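Local coordinates for nsp9 (Porcine coronavirus HKU15, PDB 5YM6), which binds nucleic acid, with an affinity that dimerization enhances, and probably serves coronavirus RNA replication, at residues N8-Q13 with S28-R33; K37-I42 with Y85-I90. One frame throughout, in Å; residues are numbered along the deposited sequence.

Interaction 1: N8-Q13 with S28-R33; sequences NVFTAQ and SFYVTR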
loop_
_atom_site.group_PDB
_atom_site.type_symbol
_atom_site.label_atom_id
_atom_site.label_comp_id
_atom_site.label_asym_id
_atom_site.label_seq_id
_atom_site.Cartn_x
_atom_site.Cartn_y
_atom_site.Cartn_z
ATOM N N ASN B 8 -0.608 7.864 5.956
ATOM C CA ASN B 8 -1.992 8.061 5.591
ATOM C C ASN B 8 -2.091 8.504 4.147
ATOM O O ASN B 8 -1.104 8.958 3.562
ATOM C CB ASN B 8 -2.663 9.090 6.503
ATOM C CG ASN B 8 -2.989 8.533 7.872
ATOM O OD1 ASN B 8 -3.281 7.345 8.019
ATOM N ND2 ASN B 8 -2.946 9.389 8.884
ATOM N N VAL B 9 -3.275 8.338 3.577
ATOM C CA VAL B 9 -3.584 8.897 2.269
ATOM C C VAL B 9 -4.678 9.960 2.421
ATOM O O VAL B 9 -5.711 9.715 3.045
ATOM C CB VAL B 9 -4.054 7.807 1.262
ATOM C CG1 VAL B 9 -4.548 8.441 -0.029
ATOM C CG2 VAL B 9 -2.940 6.801 0.981
ATOM N N PHE B 10 -4.467 11.149 1.864
ATOM C CA PHE B 10 -5.581 12.078 1.778
ATOM C C PHE B 10 -5.618 12.645 0.372
ATOM O O PHE B 10 -4.599 12.703 -0.316
ATOM C CB PHE B 10 -5.506 13.182 2.857
ATOM C CG PHE B 10 -4.687 14.391 2.475
ATOM C CD1 PHE B 10 -3.331 14.449 2.752
ATOM C CD2 PHE B 10 -5.283 15.491 1.877
ATOM C CE1 PHE B 10 -2.577 15.565 2.406
ATOM C CE2 PHE B 10 -4.532 16.612 1.537
ATOM C CZ PHE B 10 -3.182 16.646 1.799
ATOM N N THR B 11 -6.806 13.047 -0.042
ATOM C CA THR B 11 -7.039 13.476 -1.409
ATOM C C THR B 11 -7.411 14.947 -1.504
ATOM O O THR B 11 -8.116 15.482 -0.648
ATOM C CB THR B 11 -8.146 12.631 -2.056
ATOM O OG1 THR B 11 -9.365 12.809 -1.329
ATOM C CG2 THR B 11 -7.770 11.160 -2.035
ATOM N N ALA B 12 -6.919 15.603 -2.546
ATOM C CA ALA B 12 -7.338 16.963 -2.858
ATOM C C ALA B 12 -7.391 17.135 -4.370
ATOM O O ALA B 12 -7.713 16.203 -5.078
ATOM C CB ALA B 12 -6.401 17.966 -2.221
ATOM N N GLN B 13 -7.089 18.323 -4.876
ATOM C CA GLN B 13 -7.170 18.535 -6.312
ATOM C C GLN B 13 -5.912 19.181 -6.850
ATOM O O GLN B 13 -5.300 20.004 -6.190
ATOM C CB GLN B 13 -8.381 19.403 -6.665
ATOM C CG GLN B 13 -9.724 18.721 -6.387
ATOM C CD GLN B 13 -10.911 19.673 -6.472
ATOM O OE1 GLN B 13 -11.100 20.536 -5.604
ATOM N NE2 GLN B 13 -11.734 19.504 -7.509
ATOM N N SER B 28 -6.275 14.361 -6.596
ATOM C CA SER B 28 -4.899 13.998 -6.261
ATOM C C SER B 28 -4.809 13.163 -4.996
ATOM O O SER B 28 -5.548 13.386 -4.040
ATOM C CB SER B 28 -4.053 15.258 -6.119
ATOM O OG SER B 28 -4.670 16.153 -5.200
ATOM N N PHE B 29 -3.868 12.220 -4.989
ATOM C CA PHE B 29 -3.662 11.313 -3.860
ATOM C C PHE B 29 -2.299 11.581 -3.255
ATOM O O PHE B 29 -1.277 11.432 -3.915
ATOM C CB PHE B 29 -3.762 9.851 -4.300
ATOM C CG PHE B 29 -5.138 9.456 -4.767
ATOM C CD1 PHE B 29 -5.605 9.849 -6.016
ATOM C CD2 PHE B 29 -5.968 8.717 -3.952
ATOM C CE1 PHE B 29 -6.870 9.493 -6.437
ATOM C CE2 PHE B 29 -7.240 8.363 -4.378
ATOM C CZ PHE B 29 -7.683 8.752 -5.607
ATOM N N TYR B 30 -2.295 11.998 -1.997
ATOM C CA TYR B 30 -1.056 12.264 -1.292
ATOM C C TYR B 30 -0.817 11.186 -0.241
ATOM O O TYR B 30 -1.749 10.736 0.402
ATOM C CB TYR B 30 -1.096 13.634 -0.610
ATOM C CG TYR B 30 -1.066 14.813 -1.554
ATOM C CD1 TYR B 30 -2.237 15.362 -2.054
ATOM C CD2 TYR B 30 0.142 15.386 -1.918
ATOM C CE1 TYR B 30 -2.205 16.442 -2.909
ATOM C CE2 TYR B 30 0.189 16.469 -2.769
ATOM C CZ TYR B 30 -0.991 16.993 -3.256
ATOM O OH TYR B 30 -0.941 18.065 -4.102
ATOM N N VAL B 31 0.436 10.782 -0.078
ATOM C CA VAL B 31 0.799 9.964 1.068
ATOM C C VAL B 31 1.484 10.876 2.074
ATOM O O VAL B 31 2.399 11.616 1.722
ATOM C CB VAL B 31 1.712 8.787 0.694
ATOM C CG1 VAL B 31 2.229 8.098 1.963
ATOM C CG2 VAL B 31 0.942 7.787 -0.167
ATOM N N THR B 32 1.029 10.815 3.318
ATOM C CA THR B 32 1.641 11.579 4.392
ATOM C C THR B 32 2.410 10.660 5.328
ATOM O O THR B 32 1.993 9.528 5.582
ATOM C CB THR B 32 0.602 12.347 5.228
ATOM O OG1 THR B 32 -0.222 11.413 5.936
ATOM C CG2 THR B 32 -0.267 13.207 4.340
ATOM N N ARG B 33 3.516 11.181 5.846
ATOM C CA ARG B 33 4.337 10.477 6.825
ATOM C C ARG B 33 5.228 11.477 7.546
ATOM O O ARG B 33 5.892 12.293 6.907
ATOM C CB ARG B 33 5.189 9.401 6.158
ATOM C CG ARG B 33 5.975 8.544 7.139
ATOM C CD ARG B 33 7.280 8.056 6.526
ATOM N NE ARG B 33 8.011 7.181 7.441
ATOM C CZ ARG B 33 8.889 7.612 8.343
ATOM N NH1 ARG B 33 9.505 6.746 9.139
ATOM N NH2 ARG B 33 9.145 8.910 8.458
#
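Antiparallel strands 8-13 and 28-33 are joined by three hydrogen-bonded pairs, Asn8-Thr32, Phe10-Tyr30 and Ala12-Ser28; the non-hydrogen-bonded pairs between them, Val9-Val31 and Thr11-Phe29, put their side chains on the other face of the sheet. On the face of Phe10 and Tyr30, CG of Phe10 sits between its backbone N and carbonyl carbon (chi1 87°), whereas CG of Tyr30 is anti to its carbonyl carbon (chi1 -70°). Both side chains point the same way, but their near-parallel rings, with the centroids of Phe10 and Tyr30 5.4 Å from each other, are offset until little of one lies over the other. Phe10 instead brings CE1 to within 3.9 Å of Tyr30 CB. The methyl of Thr32 comes in at the edge of the Phe10 ring, CG2 lying 3.7 Å from Phe10 CD1. The hydroxyls of Ser28 and Tyr30 both hydrogen-bond to Asn14 OD1, which ties two side chains of this face to the residue that follows Gln13 on the first strand.

The face of Val9, Thr11, Phe29 and Val31 is mostly apolar. Thr11 keeps its hydroxyl between N and carbonyl carbon (chi1 61°), and this swings CG2 over the face of Phe29, 4.0 Å from the centroid of the Phe29 ring, in a CH-pi contact. Val9 CG1 meets the edge of the same ring. Helix 92-105 packs on this side, His101 against Val9 and Ile102 against Phe29. Tyr30 N gives a nearly straight bond to Phe10 O, at 2.9 Å. The arrangement is that of a beta hairpin between consecutive strands, with one face turned to the C-terminal helix of the nsp9 fold.

Interaction 2: K37-I42 with Y85-I90; sequences KILVAI and YFIQNI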
loop_
_atom_site.group_PDB
_atom_site.type_symbol
_atom_site.label_atom_id
_atom_site.label_comp_id
_atom_site.label_asym_id
_atom_site.label_seq_id
_atom_site.Cartn_x
_atom_site.Cartn_y
_atom_site.Cartn_z
ATOM N N LYS B 37 4.117 15.508 3.186
ATOM C CA LYS B 37 3.278 14.856 2.181
ATOM C C LYS B 37 3.997 14.719 0.845
ATOM O O LYS B 37 4.894 15.505 0.516
ATOM C CB LYS B 37 1.956 15.622 1.992
ATOM C CG LYS B 37 2.071 16.955 1.299
ATOM C CD LYS B 37 0.677 17.526 1.001
ATOM C CE LYS B 37 0.743 18.622 -0.055
ATOM N NZ LYS B 37 1.415 19.866 0.447
ATOM N N ILE B 38 3.597 13.715 0.064
ATOM C CA ILE B 38 4.166 13.519 -1.264
ATOM C C ILE B 38 3.035 13.181 -2.246
ATOM O O ILE B 38 2.161 12.380 -1.936
ATOM C CB ILE B 38 5.252 12.406 -1.271
ATOM C CG1 ILE B 38 5.713 12.105 -2.702
ATOM C CG2 ILE B 38 4.748 11.160 -0.589
ATOM C CD1 ILE B 38 7.029 11.301 -2.780
ATOM N N LEU B 39 3.027 13.824 -3.406
ATOM C CA LEU B 39 2.014 13.509 -4.417
ATOM C C LEU B 39 2.353 12.177 -5.076
ATOM O O LEU B 39 3.417 12.032 -5.667
ATOM C CB LEU B 39 1.926 14.618 -5.463
ATOM C CG LEU B 39 0.963 14.326 -6.619
ATOM C CD1 LEU B 39 -0.423 14.215 -6.051
ATOM C CD2 LEU B 39 1.053 15.396 -7.696
ATOM N N VAL B 40 1.448 11.213 -4.969
ATOM C CA VAL B 40 1.706 9.856 -5.472
ATOM C C VAL B 40 0.930 9.504 -6.736
ATOM O O VAL B 40 1.454 8.829 -7.627
ATOM C CB VAL B 40 1.393 8.819 -4.376
ATOM C CG1 VAL B 40 1.467 7.392 -4.943
ATOM C CG2 VAL B 40 2.369 9.006 -3.219
ATOM N N ALA B 41 -0.318 9.955 -6.819
ATOM C CA ALA B 41 -1.173 9.609 -7.959
ATOM C C ALA B 41 -2.271 10.626 -8.207
ATOM O O ALA B 41 -2.628 11.405 -7.314
ATOM C CB ALA B 41 -1.793 8.218 -7.745
ATOM N N ILE B 42 -2.826 10.611 -9.423
ATOM C CA ILE B 42 -4.027 11.381 -9.707
ATOM C C ILE B 42 -5.029 10.485 -10.409
ATOM O O ILE B 42 -4.638 9.487 -11.026
ATOM C CB ILE B 42 -3.732 12.607 -10.570
ATOM C CG1 ILE B 42 -3.166 12.186 -11.931
ATOM C CG2 ILE B 42 -2.761 13.538 -9.831
ATOM C CD1 ILE B 42 -3.178 13.285 -12.967
ATOM N N TYR B 85 -3.316 7.565 -12.614
ATOM C CA TYR B 85 -1.962 7.831 -13.086
ATOM C C TYR B 85 -1.050 7.956 -11.889
ATOM O O TYR B 85 -1.293 8.811 -11.032
ATOM C CB TYR B 85 -1.855 9.142 -13.859
ATOM C CG TYR B 85 -2.717 9.345 -15.080
ATOM C CD1 TYR B 85 -4.067 9.657 -14.960
ATOM C CD2 TYR B 85 -2.155 9.319 -16.348
ATOM C CE1 TYR B 85 -4.847 9.887 -16.086
ATOM C CE2 TYR B 85 -2.926 9.563 -17.471
ATOM C CZ TYR B 85 -4.268 9.840 -17.330
ATOM O OH TYR B 85 -5.033 10.079 -18.445
ATOM N N PHE B 86 -0.004 7.135 -11.823
ATOM C CA PHE B 86 1.012 7.334 -10.809
ATOM C C PHE B 86 2.009 8.370 -11.284
ATOM O O PHE B 86 2.268 8.505 -12.481
ATOM C CB PHE B 86 1.730 6.029 -10.470
ATOM C CG PHE B 86 0.906 5.108 -9.638
ATOM C CD1 PHE B 86 0.633 5.423 -8.322
ATOM C CD2 PHE B 86 0.377 3.955 -10.178
ATOM C CE1 PHE B 86 -0.138 4.589 -7.542
ATOM C CE2 PHE B 86 -0.389 3.112 -9.400
ATOM C CZ PHE B 86 -0.645 3.437 -8.084
ATOM N N ILE B 87 2.543 9.122 -10.334
ATOM C CA ILE B 87 3.575 10.106 -10.639
ATOM C C ILE B 87 4.870 9.335 -10.937
ATOM O O ILE B 87 5.161 8.340 -10.276
ATOM C CB ILE B 87 3.756 11.107 -9.472
ATOM C CG1 ILE B 87 2.780 12.292 -9.624
ATOM C CG2 ILE B 87 5.171 11.673 -9.445
ATOM C CD1 ILE B 87 1.327 11.915 -9.612
ATOM N N GLN B 88 5.622 9.781 -11.938
ATOM C CA GLN B 88 6.802 9.042 -12.380
ATOM C C GLN B 88 7.795 8.856 -11.231
ATOM O O GLN B 88 8.036 9.784 -10.457
ATOM C CB GLN B 88 7.478 9.737 -13.560
ATOM C CG GLN B 88 8.652 8.913 -14.097
ATOM C CD GLN B 88 9.237 9.452 -15.384
ATOM O OE1 GLN B 88 9.236 10.657 -15.623
ATOM N NE2 GLN B 88 9.747 8.551 -16.223
ATOM N N ASN B 89 8.315 7.633 -11.124
ATOM C CA ASN B 89 9.361 7.260 -10.164
ATOM C C ASN B 89 8.904 7.188 -8.716
ATOM O O ASN B 89 9.716 7.080 -7.803
ATOM C CB ASN B 89 10.546 8.224 -10.272
ATOM C CG ASN B 89 11.268 8.092 -11.583
ATOM O OD1 ASN B 89 11.370 6.994 -12.139
ATOM N ND2 ASN B 89 11.770 9.205 -12.095
ATOM N N ILE B 90 7.600 7.236 -8.491
ATOM C CA ILE B 90 7.116 7.108 -7.133
ATOM C C ILE B 90 7.395 5.664 -6.656
ATOM O O ILE B 90 7.405 4.729 -7.454
ATOM C CB ILE B 90 5.622 7.492 -7.047
ATOM C CG1 ILE B 90 5.316 8.161 -5.706
ATOM C CG2 ILE B 90 4.733 6.336 -7.404
ATOM C CD1 ILE B 90 5.739 9.623 -5.684
#
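Ile87 and Ile90 form the apolar centre, both with CB directed at strand 37-42. Ile87 crosses Leu39 at about a right angle, its CD1 3.9 Å from Leu39 CG. Ile90 crosses Val40 at about a right angle, its CG1 3.9 Å from Val40 CG2, and extends CD1 to meet Ile38 CD1 tip to tip at 3.6 Å; its chi1 of -146° is away from a staggered value. The same Ile90 CD1 lies 3.3 Å from Leu39 O, so the tip packs against backbone as well. Leu65 and Val52 also pack on Ile87. Further along, Phe86 lies beside Val40, whose CG1 is at the ring edge, and Ala41 CB touches Phe86 CD1 at 3.7 Å. Ile42 CG1, between N and carbonyl carbon, rests on Tyr85 CB.

At the polar edge, Ile42 and Tyr85 exchange two backbone bonds, the one from Tyr85 N to Ile42 O being 2.8 Å long and nearly straight. Ile87 N reaches Val40 O at 2.9 Å from above the carbonyl plane. The Tyr85 hydroxyl is held by Lys46 O and Leu49 N. Val40 and Ala41 both face Phe29 on the neighbouring strand, a classic beta bulge, and a type II turn from Ile87 to Ile90 leads from strand 82-86 toward helix 92-105 of this barrel-like domain.

How the interactions relate
From the N terminus, interaction 1 comes first: strand 8-18 turns into strand 23-33 and the hairpin closes a short loop of 14 residues between its segments. Only then does the chain pass into strand 36-44, where interaction 2 opens, to be closed 42 residues later by strand 82-86 and the turn that follows. The two are therefore in series, neither nesting nor crossing. They share one sheet, because strands 23-33 and 36-44 are neighbours: Phe29 N probably hydrogen-bonds to Ala41 O at 2.8 Å, and Val31 CG2 packs on Val40 CG2. Together they tie the first three strands to strand 82-86, beside helix 92-105.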